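Local coordinates for protein retinol dehydratase (Spodoptera frugiperda, PDB 1FMJ) that binds retinol and adenosine-3',5'-diphosphate in a sulfotransferase fold and converts retinol by dehydration, probably through transfer of a sulfo group, at residues 104-117 and 136-149. Residues are numbered along the deposited sequence; the frame is centred on the assembly and turned at random.
Sequences IYLDGFMIYDPEKQ and LGLLEYSSRPGSSL. Unlike the reference sequence in segment 136-149: Ser142 (reference Phe). With RTL (retinol), chain H.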
ATOM      1  N   ILE A 104       5.362 -10.836  -2.559  1.00 17.99           N
ATOM      2  CA  ILE A 104       6.245 -10.523  -1.452  1.00 18.19           C
ATOM      3  C   ILE A 104       5.961  -9.056  -1.199  1.00 18.15           C
ATOM      4  O   ILE A 104       5.973  -8.241  -2.123  1.00 17.54           O
ATOM      5  CB  ILE A 104       7.730 -10.677  -1.804  1.00 21.18           C
ATOM      6  CG1 ILE A 104       8.076 -12.159  -1.955  1.00 21.17           C
ATOM      7  CG2 ILE A 104       8.595 -10.019  -0.706  1.00 19.98           C
ATOM      8  CD1 ILE A 104       9.507 -12.411  -2.347  1.00 21.86           C
ATOM      9  N   TYR A 105       5.667  -8.736   0.049  1.00 17.12           N
ATOM     10  CA  TYR A 105       5.377  -7.376   0.442  1.00 17.91           C
ATOM     11  C   TYR A 105       6.737  -6.800   0.807  1.00 16.65           C
ATOM     12  O   TYR A 105       7.227  -7.010   1.906  1.00 16.57           O
ATOM     13  CB  TYR A 105       4.433  -7.398   1.646  1.00 18.30           C
ATOM     14  CG  TYR A 105       3.885  -6.058   2.062  1.00 18.34           C
ATOM     15  CD1 TYR A 105       2.950  -5.972   3.087  1.00 18.88           C
ATOM     16  CD2 TYR A 105       4.312  -4.878   1.457  1.00 17.99           C
ATOM     17  CE1 TYR A 105       2.450  -4.748   3.512  1.00 18.49           C
ATOM     18  CE2 TYR A 105       3.823  -3.646   1.870  1.00 18.55           C
ATOM     19  CZ  TYR A 105       2.889  -3.591   2.904  1.00 18.35           C
ATOM     20  OH  TYR A 105       2.399  -2.382   3.336  1.00 16.83           O
ATOM     21  N   LEU A 106       7.343  -6.090  -0.142  1.00 16.63           N
ATOM     22  CA  LEU A 106       8.666  -5.504   0.036  1.00 16.03           C
ATOM     23  C   LEU A 106       8.858  -4.676   1.307  1.00 17.11           C
ATOM     24  O   LEU A 106       9.818  -4.895   2.059  1.00 17.87           O
ATOM     25  CB  LEU A 106       9.015  -4.662  -1.198  1.00 17.26           C
ATOM     26  CG  LEU A 106      10.451  -4.124  -1.281  1.00 16.39           C
ATOM     27  CD1 LEU A 106      11.440  -5.267  -1.100  1.00 15.73           C
ATOM     28  CD2 LEU A 106      10.661  -3.437  -2.625  1.00 15.26           C
ATOM     29  N   ASP A 107       7.954  -3.731   1.557  1.00 15.71           N
ATOM     30  CA  ASP A 107       8.071  -2.887   2.736  1.00 15.75           C
ATOM     31  C   ASP A 107       7.195  -3.281   3.930  1.00 15.59           C
ATOM     32  O   ASP A 107       7.069  -2.524   4.886  1.00 16.04           O
ATOM     33  CB  ASP A 107       7.837  -1.411   2.354  1.00 13.91           C
ATOM     34  CG  ASP A 107       6.582  -1.195   1.514  1.00 15.09           C
ATOM     35  OD1 ASP A 107       6.388  -1.905   0.506  1.00 13.94           O
ATOM     36  OD2 ASP A 107       5.796  -0.284   1.853  1.00 14.94           O
ATOM     37  N   GLY A 108       6.601  -4.470   3.885  1.00 15.99           N
ATOM     38  CA  GLY A 108       5.760  -4.903   4.989  1.00 16.78           C
ATOM     39  C   GLY A 108       6.473  -5.021   6.334  1.00 17.22           C
ATOM     40  O   GLY A 108       5.934  -4.663   7.384  1.00 17.39           O
ATOM     41  N   PHE A 109       7.701  -5.517   6.309  1.00 16.98           N
ATOM     42  CA  PHE A 109       8.458  -5.706   7.539  1.00 18.02           C
ATOM     43  C   PHE A 109       8.618  -4.465   8.402  1.00 17.87           C
ATOM     44  O   PHE A 109       8.548  -4.553   9.621  1.00 18.81           O
ATOM     45  CB  PHE A 109       9.847  -6.223   7.208  1.00 16.74           C
ATOM     46  CG  PHE A 109      10.753  -5.170   6.653  1.00 17.03           C
ATOM     47  CD1 PHE A 109      11.659  -4.511   7.478  1.00 15.92           C
ATOM     48  CD2 PHE A 109      10.667  -4.801   5.319  1.00 16.85           C
ATOM     49  CE1 PHE A 109      12.465  -3.499   6.977  1.00 16.97           C
ATOM     50  CE2 PHE A 109      11.471  -3.785   4.811  1.00 18.29           C
ATOM     51  CZ  PHE A 109      12.372  -3.134   5.646  1.00 18.34           C
ATOM     52  N   MET A 110       8.826  -3.310   7.773  1.00 18.57           N
ATOM     53  CA  MET A 110       9.089  -2.073   8.522  1.00 19.05           C
ATOM     54  C   MET A 110       8.139  -1.685   9.653  1.00 19.09           C
ATOM     55  O   MET A 110       8.535  -0.963  10.575  1.00 18.45           O
ATOM     56  CB  MET A 110       9.236  -0.884   7.562  1.00 19.97           C
ATOM     57  CG  MET A 110       7.934  -0.186   7.172  1.00 20.19           C
ATOM     58  SD  MET A 110       8.255   1.418   6.388  1.00 19.63           S
ATOM     59  CE  MET A 110       6.676   1.735   5.548  1.00 21.17           C
ATOM     60  N   ILE A 111       6.900  -2.156   9.615  1.00 18.31           N
ATOM     61  CA  ILE A 111       5.961  -1.777  10.665  1.00 18.11           C
ATOM     62  C   ILE A 111       6.266  -2.491  11.973  1.00 18.48           C
ATOM     63  O   ILE A 111       5.727  -2.144  13.022  1.00 18.45           O
ATOM     64  CB  ILE A 111       4.499  -2.075  10.243  1.00 17.34           C
ATOM     65  CG1 ILE A 111       3.528  -1.388  11.200  1.00 16.90           C
ATOM     66  CG2 ILE A 111       4.256  -3.569  10.211  1.00 16.22           C
ATOM     67  CD1 ILE A 111       2.094  -1.368  10.696  1.00 18.50           C
ATOM     68  N   TYR A 112       7.157  -3.472  11.914  1.00 19.48           N
ATOM     69  CA  TYR A 112       7.508  -4.243  13.107  1.00 21.05           C
ATOM     70  C   TYR A 112       8.921  -4.001  13.612  1.00 20.93           C
ATOM     71  O   TYR A 112       9.873  -4.055  12.849  1.00 22.28           O
ATOM     72  CB  TYR A 112       7.332  -5.736  12.826  1.00 20.15           C
ATOM     73  CG  TYR A 112       7.662  -6.627  14.010  1.00 21.07           C
ATOM     74  CD1 TYR A 112       6.939  -6.527  15.201  1.00 20.04           C
ATOM     75  CD2 TYR A 112       8.673  -7.591  13.927  1.00 19.70           C
ATOM     76  CE1 TYR A 112       7.207  -7.365  16.281  1.00 21.03           C
ATOM     77  CE2 TYR A 112       8.955  -8.433  15.005  1.00 21.69           C
ATOM     78  CZ  TYR A 112       8.216  -8.313  16.179  1.00 21.81           C
ATOM     79  OH  TYR A 112       8.481  -9.119  17.256  1.00 22.12           O
ATOM     80  N   ASP A 113       9.045  -3.765  14.914  1.00 22.68           N
ATOM     81  CA  ASP A 113      10.335  -3.526  15.560  1.00 23.64           C
ATOM     82  C   ASP A 113      10.580  -4.643  16.587  1.00 24.17           C
ATOM     83  O   ASP A 113      10.051  -4.593  17.693  1.00 24.70           O
ATOM     84  CB  ASP A 113      10.292  -2.165  16.258  1.00 23.95           C
ATOM     85  CG  ASP A 113      11.634  -1.741  16.817  1.00 24.98           C
ATOM     86  OD1 ASP A 113      11.747  -0.559  17.201  1.00 25.23           O
ATOM     87  OD2 ASP A 113      12.565  -2.571  16.883  1.00 24.98           O
ATOM     88  N   PRO A 114      11.393  -5.657  16.234  1.00 24.32           N
ATOM     89  CA  PRO A 114      11.692  -6.784  17.134  1.00 25.40           C
ATOM     90  C   PRO A 114      12.068  -6.376  18.557  1.00 26.19           C
ATOM     91  O   PRO A 114      11.702  -7.046  19.531  1.00 26.73           O
ATOM     92  CB  PRO A 114      12.836  -7.501  16.420  1.00 25.23           C
ATOM     93  CG  PRO A 114      12.543  -7.245  14.978  1.00 24.44           C
ATOM     94  CD  PRO A 114      12.160  -5.776  14.982  1.00 24.43           C
ATOM     95  N   GLU A 115      12.795  -5.272  18.666  1.00 26.96           N
ATOM     96  CA  GLU A 115      13.237  -4.754  19.954  1.00 27.97           C
ATOM     97  C   GLU A 115      12.052  -4.431  20.864  1.00 28.20           C
ATOM     98  O   GLU A 115      12.201  -4.341  22.084  1.00 28.73           O
ATOM     99  CB  GLU A 115      14.091  -3.496  19.726  1.00 29.37           C
ATOM    100  CG  GLU A 115      14.854  -3.002  20.955  1.00 31.67           C
ATOM    101  CD  GLU A 115      15.862  -1.896  20.631  1.00 32.40           C
ATOM    102  OE1 GLU A 115      16.531  -1.412  21.567  1.00 32.97           O
ATOM    103  OE2 GLU A 115      15.987  -1.510  19.448  1.00 32.54           O
ATOM    104  N   LYS A 116      10.867  -4.272  20.279  1.00 26.94           N
ATOM    105  CA  LYS A 116       9.685  -3.937  21.068  1.00 26.56           C
ATOM    106  C   LYS A 116       8.603  -5.011  21.019  1.00 25.91           C
ATOM    107  O   LYS A 116       7.424  -4.735  21.252  1.00 25.41           O
ATOM    108  CB  LYS A 116       9.115  -2.608  20.581  1.00 27.22           C
ATOM    109  CG  LYS A 116      10.133  -1.497  20.551  1.00 27.78           C
ATOM    110  CD  LYS A 116       9.525  -0.187  20.083  1.00 30.21           C
ATOM    111  CE  LYS A 116      10.594   0.894  20.009  1.00 30.24           C
ATOM    112  NZ  LYS A 116      10.026   2.228  19.678  1.00 32.48           N
ATOM    113  N   GLN A 117       9.011  -6.239  20.731  1.00 25.37           N
ATOM    114  CA  GLN A 117       8.078  -7.348  20.631  1.00 25.63           C
ATOM    115  C   GLN A 117       7.055  -7.417  21.765  1.00 25.98           C
ATOM    116  O   GLN A 117       5.888  -7.708  21.531  1.00 26.89           O
ATOM    117  CB  GLN A 117       8.846  -8.671  20.546  1.00 24.34           C
ATOM    118  CG  GLN A 117       7.948  -9.902  20.594  1.00 23.78           C
ATOM    119  CD  GLN A 117       8.699 -11.197  20.356  1.00 22.82           C
ATOM    120  OE1 GLN A 117       8.202 -12.280  20.665  1.00 23.06           O
ATOM    121  NE2 GLN A 117       9.897 -11.095  19.793  1.00 23.20           N
ATOM    122  N   LEU A 136       2.998 -15.319  16.769  1.00 25.03           N
ATOM    123  CA  LEU A 136       4.453 -15.330  16.808  1.00 25.29           C
ATOM    124  C   LEU A 136       5.044 -15.640  15.436  1.00 25.06           C
ATOM    125  O   LEU A 136       6.099 -15.121  15.082  1.00 23.94           O
ATOM    126  CB  LEU A 136       4.942 -16.358  17.836  1.00 26.26           C
ATOM    127  CG  LEU A 136       4.526 -16.079  19.278  1.00 26.13           C
ATOM    128  CD1 LEU A 136       4.951 -17.236  20.167  1.00 27.64           C
ATOM    129  CD2 LEU A 136       5.156 -14.771  19.747  1.00 26.77           C
ATOM    130  N   GLY A 137       4.372 -16.505  14.676  1.00 25.48           N
ATOM    131  CA  GLY A 137       4.849 -16.831  13.342  1.00 24.57           C
ATOM    132  C   GLY A 137       4.751 -15.578  12.488  1.00 24.86           C
ATOM    133  O   GLY A 137       5.555 -15.353  11.592  1.00 25.14           O
ATOM    134  N   LEU A 138       3.760 -14.748  12.792  1.00 25.15           N
ATOM    135  CA  LEU A 138       3.537 -13.496  12.076  1.00 25.11           C
ATOM    136  C   LEU A 138       4.663 -12.516  12.404  1.00 24.88           C
ATOM    137  O   LEU A 138       5.198 -11.840  11.521  1.00 24.90           O
ATOM    138  CB  LEU A 138       2.189 -12.909  12.497  1.00 24.84           C
ATOM    139  CG  LEU A 138       1.341 -12.157  11.475  1.00 25.89           C
ATOM    140  CD1 LEU A 138       1.472 -12.792  10.090  1.00 25.62           C
ATOM    141  CD2 LEU A 138      -0.117 -12.195  11.954  1.00 24.34           C
ATOM    142  N   LEU A 139       5.021 -12.442  13.679  1.00 24.12           N
ATOM    143  CA  LEU A 139       6.087 -11.553  14.103  1.00 24.37           C
ATOM    144  C   LEU A 139       7.431 -11.958  13.509  1.00 23.37           C
ATOM    145  O   LEU A 139       8.236 -11.103  13.159  1.00 22.76           O
ATOM    146  CB  LEU A 139       6.193 -11.532  15.631  1.00 23.95           C
ATOM    147  CG  LEU A 139       4.963 -11.034  16.391  1.00 25.36           C
ATOM    148  CD1 LEU A 139       5.302 -10.871  17.863  1.00 26.47           C
ATOM    149  CD2 LEU A 139       4.506  -9.716  15.821  1.00 24.48           C
ATOM    150  N   GLU A 140       7.671 -13.260  13.380  1.00 23.38           N
ATOM    151  CA  GLU A 140       8.947 -13.729  12.847  1.00 24.81           C
ATOM    152  C   GLU A 140       9.134 -13.398  11.368  1.00 25.47           C
ATOM    153  O   GLU A 140      10.202 -12.954  10.950  1.00 26.20           O
ATOM    154  CB  GLU A 140       9.090 -15.238  13.055  1.00 25.91           C
ATOM    155  CG  GLU A 140      10.517 -15.731  12.893  1.00 29.16           C
ATOM    156  CD  GLU A 140      10.629 -17.237  12.944  1.00 30.93           C
ATOM    157  OE1 GLU A 140      10.010 -17.857  13.840  1.00 31.41           O
ATOM    158  OE2 GLU A 140      11.347 -17.800  12.090  1.00 32.87           O
ATOM    159  N   TYR A 141       8.099 -13.634  10.573  1.00 26.05           N
ATOM    160  CA  TYR A 141       8.162 -13.344   9.147  1.00 27.33           C
ATOM    161  C   TYR A 141       8.369 -11.854   8.965  1.00 26.80           C
ATOM    162  O   TYR A 141       9.139 -11.422   8.114  1.00 27.74           O
ATOM    163  CB  TYR A 141       6.856 -13.746   8.468  1.00 28.69           C
ATOM    164  CG  TYR A 141       6.821 -13.465   6.978  1.00 31.34           C
ATOM    165  CD1 TYR A 141       7.391 -14.359   6.069  1.00 32.31           C
ATOM    166  CD2 TYR A 141       6.214 -12.311   6.478  1.00 31.72           C
ATOM    167  CE1 TYR A 141       7.356 -14.114   4.697  1.00 32.75           C
ATOM    168  CE2 TYR A 141       6.176 -12.054   5.106  1.00 32.61           C
ATOM    169  CZ  TYR A 141       6.748 -12.962   4.223  1.00 33.41           C
ATOM    170  OH  TYR A 141       6.712 -12.728   2.868  1.00 34.53           O
ATOM    171  N   SER A 142       7.676 -11.070   9.784  1.00 26.60           N
ATOM    172  CA  SER A 142       7.769  -9.620   9.698  1.00 26.66           C
ATOM    173  C   SER A 142       9.122  -9.069  10.143  1.00 25.61           C
ATOM    174  O   SER A 142       9.445  -7.908   9.882  1.00 25.17           O
ATOM    175  CB  SER A 142       6.649  -8.982  10.521  1.00 27.55           C
ATOM    176  OG  SER A 142       5.384  -9.403  10.043  1.00 29.83           O
ATOM    177  N   SER A 143       9.911  -9.903  10.809  1.00 24.47           N
ATOM    178  CA  SER A 143      11.234  -9.496  11.277  1.00 24.56           C
ATOM    179  C   SER A 143      12.253  -9.640  10.153  1.00 24.45           C
ATOM    180  O   SER A 143      13.396  -9.196  10.269  1.00 25.07           O
ATOM    181  CB  SER A 143      11.665 -10.365  12.465  1.00 24.04           C
ATOM    182  OG  SER A 143      10.750 -10.242  13.546  1.00 25.13           O
ATOM    183  N   ARG A 144      11.834 -10.262   9.060  1.00 24.71           N
ATOM    184  CA  ARG A 144      12.713 -10.477   7.919  1.00 25.08           C
ATOM    185  C   ARG A 144      12.688  -9.302   6.941  1.00 24.34           C
ATOM    186  O   ARG A 144      11.637  -8.950   6.406  1.00 22.55           O
ATOM    187  CB  ARG A 144      12.285 -11.742   7.192  1.00 27.86           C
ATOM    188  CG  ARG A 144      12.169 -12.945   8.104  1.00 31.22           C
ATOM    189  CD  ARG A 144      11.460 -14.073   7.394  1.00 33.10           C
ATOM    190  NE  ARG A 144      12.185 -14.498   6.205  1.00 36.66           N
ATOM    191  CZ  ARG A 144      11.680 -15.307   5.281  1.00 37.97           C
ATOM    192  NH1 ARG A 144      10.443 -15.771   5.416  1.00 38.10           N
ATOM    193  NH2 ARG A 144      12.410 -15.655   4.225  1.00 39.53           N
ATOM    194  N   PRO A 145      13.847  -8.677   6.694  1.00 24.19           N
ATOM    195  CA  PRO A 145      13.881  -7.546   5.759  1.00 23.97           C
ATOM    196  C   PRO A 145      13.252  -7.928   4.415  1.00 23.32           C
ATOM    197  O   PRO A 145      13.354  -9.075   3.972  1.00 21.92           O
ATOM    198  CB  PRO A 145      15.369  -7.248   5.639  1.00 24.22           C
ATOM    199  CG  PRO A 145      15.878  -7.599   7.026  1.00 25.60           C
ATOM    200  CD  PRO A 145      15.169  -8.905   7.303  1.00 24.36           C
ATOM    201  N   GLY A 146      12.595  -6.967   3.775  1.00 23.77           N
ATOM    202  CA  GLY A 146      11.959  -7.237   2.499  1.00 23.56           C
ATOM    203  C   GLY A 146      12.916  -7.738   1.434  1.00 23.67           C
ATOM    204  O   GLY A 146      12.580  -8.642   0.660  1.00 23.40           O
ATOM    205  N   SER A 147      14.115  -7.160   1.395  1.00 23.27           N
ATOM    206  CA  SER A 147      15.104  -7.549   0.403  1.00 23.43           C
ATOM    207  C   SER A 147      15.498  -9.018   0.507  1.00 23.01           C
ATOM    208  O   SER A 147      15.701  -9.680  -0.509  1.00 22.28           O
ATOM    209  CB  SER A 147      16.350  -6.666   0.516  1.00 23.06           C
ATOM    210  OG  SER A 147      16.970  -6.820   1.775  1.00 25.12           O
ATOM    211  N   SER A 148      15.610  -9.537   1.724  1.00 23.58           N
ATOM    212  CA  SER A 148      15.981 -10.939   1.875  1.00 24.31           C
ATOM    213  C   SER A 148      14.867 -11.848   1.373  1.00 24.07           C
ATOM    214  O   SER A 148      15.131 -12.938   0.872  1.00 22.99           O
ATOM    215  CB  SER A 148      16.327 -11.264   3.334  1.00 25.64           C
ATOM    216  OG  SER A 148      15.238 -11.028   4.207  1.00 29.32           O
ATOM    217  N   LEU A 149      13.620 -11.396   1.491  1.00 24.78           N
ATOM    218  CA  LEU A 149      12.490 -12.200   1.027  1.00 25.46           C
ATOM    219  C   LEU A 149      12.578 -12.361  -0.491  1.00 25.56           C
ATOM    220  O   LEU A 149      12.478 -13.467  -1.008  1.00 26.20           O
ATOM    221  CB  LEU A 149      11.158 -11.541   1.400  1.00 25.57           C
ATOM    222  CG  LEU A 149      10.785 -11.357   2.877  1.00 25.78           C
ATOM    223  CD1 LEU A 149       9.542 -10.482   2.962  1.00 25.90           C
ATOM    224  CD2 LEU A 149      10.535 -12.697   3.543  1.00 25.35           C
TER
HETATM  225  C1  RTL H 401       0.571  -5.502  13.835  1.00 47.83           C
HETATM  226  C2  RTL H 401       1.407  -5.096  15.091  1.00 47.44           C
HETATM  227  C3  RTL H 401       2.765  -5.785  15.151  1.00 47.74           C
HETATM  228  C4  RTL H 401       3.465  -6.826  14.280  1.00 47.50           C
HETATM  229  C5  RTL H 401       2.501  -7.107  13.125  1.00 47.50           C
HETATM  230  C6  RTL H 401       1.233  -6.560  12.873  1.00 47.80           C
HETATM  231  C7  RTL H 401       0.414  -6.928  11.688  1.00 48.42           C
HETATM  232  C8  RTL H 401       0.573  -6.383  10.446  1.00 49.41           C
HETATM  233  C9  RTL H 401      -0.232  -6.738   9.269  1.00 49.90           C
HETATM  234  C10 RTL H 401       0.056  -6.094   8.080  1.00 49.81           C
HETATM  235  C11 RTL H 401      -0.566  -6.229   6.745  1.00 48.76           C
HETATM  236  C12 RTL H 401      -0.859  -5.003   6.196  1.00 47.39           C
HETATM  237  C13 RTL H 401      -1.465  -4.524   4.936  1.00 46.03           C
HETATM  238  C14 RTL H 401      -1.744  -3.286   4.428  1.00 44.29           C
HETATM  239  C15 RTL H 401      -0.757  -2.640   3.547  1.00 42.65           C
HETATM  240  O1  RTL H 401      -0.940  -2.975   2.237  1.00 40.72           O
HETATM  241  C16 RTL H 401       0.365  -4.114  13.196  1.00 47.39           C
HETATM  242  C17 RTL H 401      -0.763  -5.950  14.453  1.00 47.78           C
HETATM  243  C18 RTL H 401       3.114  -8.172  12.202  1.00 47.47           C
HETATM  244  C19 RTL H 401      -1.347  -7.793   9.394  1.00 50.05           C
HETATM  245  C20 RTL H 401      -1.815  -5.777   4.116  1.00 45.97           C
HETATM  246  O   HOH W   1       5.798 -10.461   2.028  1.00 26.49           O
HETATM  247  O   HOH W   2      11.019  -6.123  11.108  1.00 21.83           O
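One wall of the retinol pocket in this sulfotransferase fold is made where Tyr112 lies across Leu139 of helix 132-142. Tyr112 CE1 meets Leu139 CD2 at 3.6 Å, the two side chains crossing at about a right angle, and that same methyl touches retinol C4 at 3.4 Å. With CG anti to the backbone N (chi1 -180°), the tyrosine ring reaches over the helix and brings CD1 near the same ligand carbon. Ser143 OG sits in the plane of the ring at its edge, 2.9 Å from Tyr112 CE2, while giving its proton to Leu139 O; a small hydroxyl suits so tight a place. Were Tyr112 replaced by an alanine, the ring would be gone and a gap would probably open beside Leu139 and against the retinol ring. Ser142, a phenylalanine in the reference sequence, turns OG to Leu138 O and lies 3.4 Å from retinol C18.

Phe109 lies against the bend between the helices, its CB 3.2 Å from Ser142 O; its flat ring offers one face to Pro145 CA, a CH-pi contact 4.1 Å from the centroid, and the other to Met110 CB. Gly146 CA comes within 3.2 Å of Leu106 O in a C-H...O contact, where any side chain would strike that oxygen. No direct hydrogen bond joins the segments; one water accepts from Tyr105 N and pairs with Tyr141 OH.

At the far end, branched Ile104 packs CG2 on Leu149 CB (3.6 Å), setting helix 146-152 against strand 104-105, an outermost strand of the parallel sheet, beside strand 160-163, while helix 53-57 adjoins Phe109.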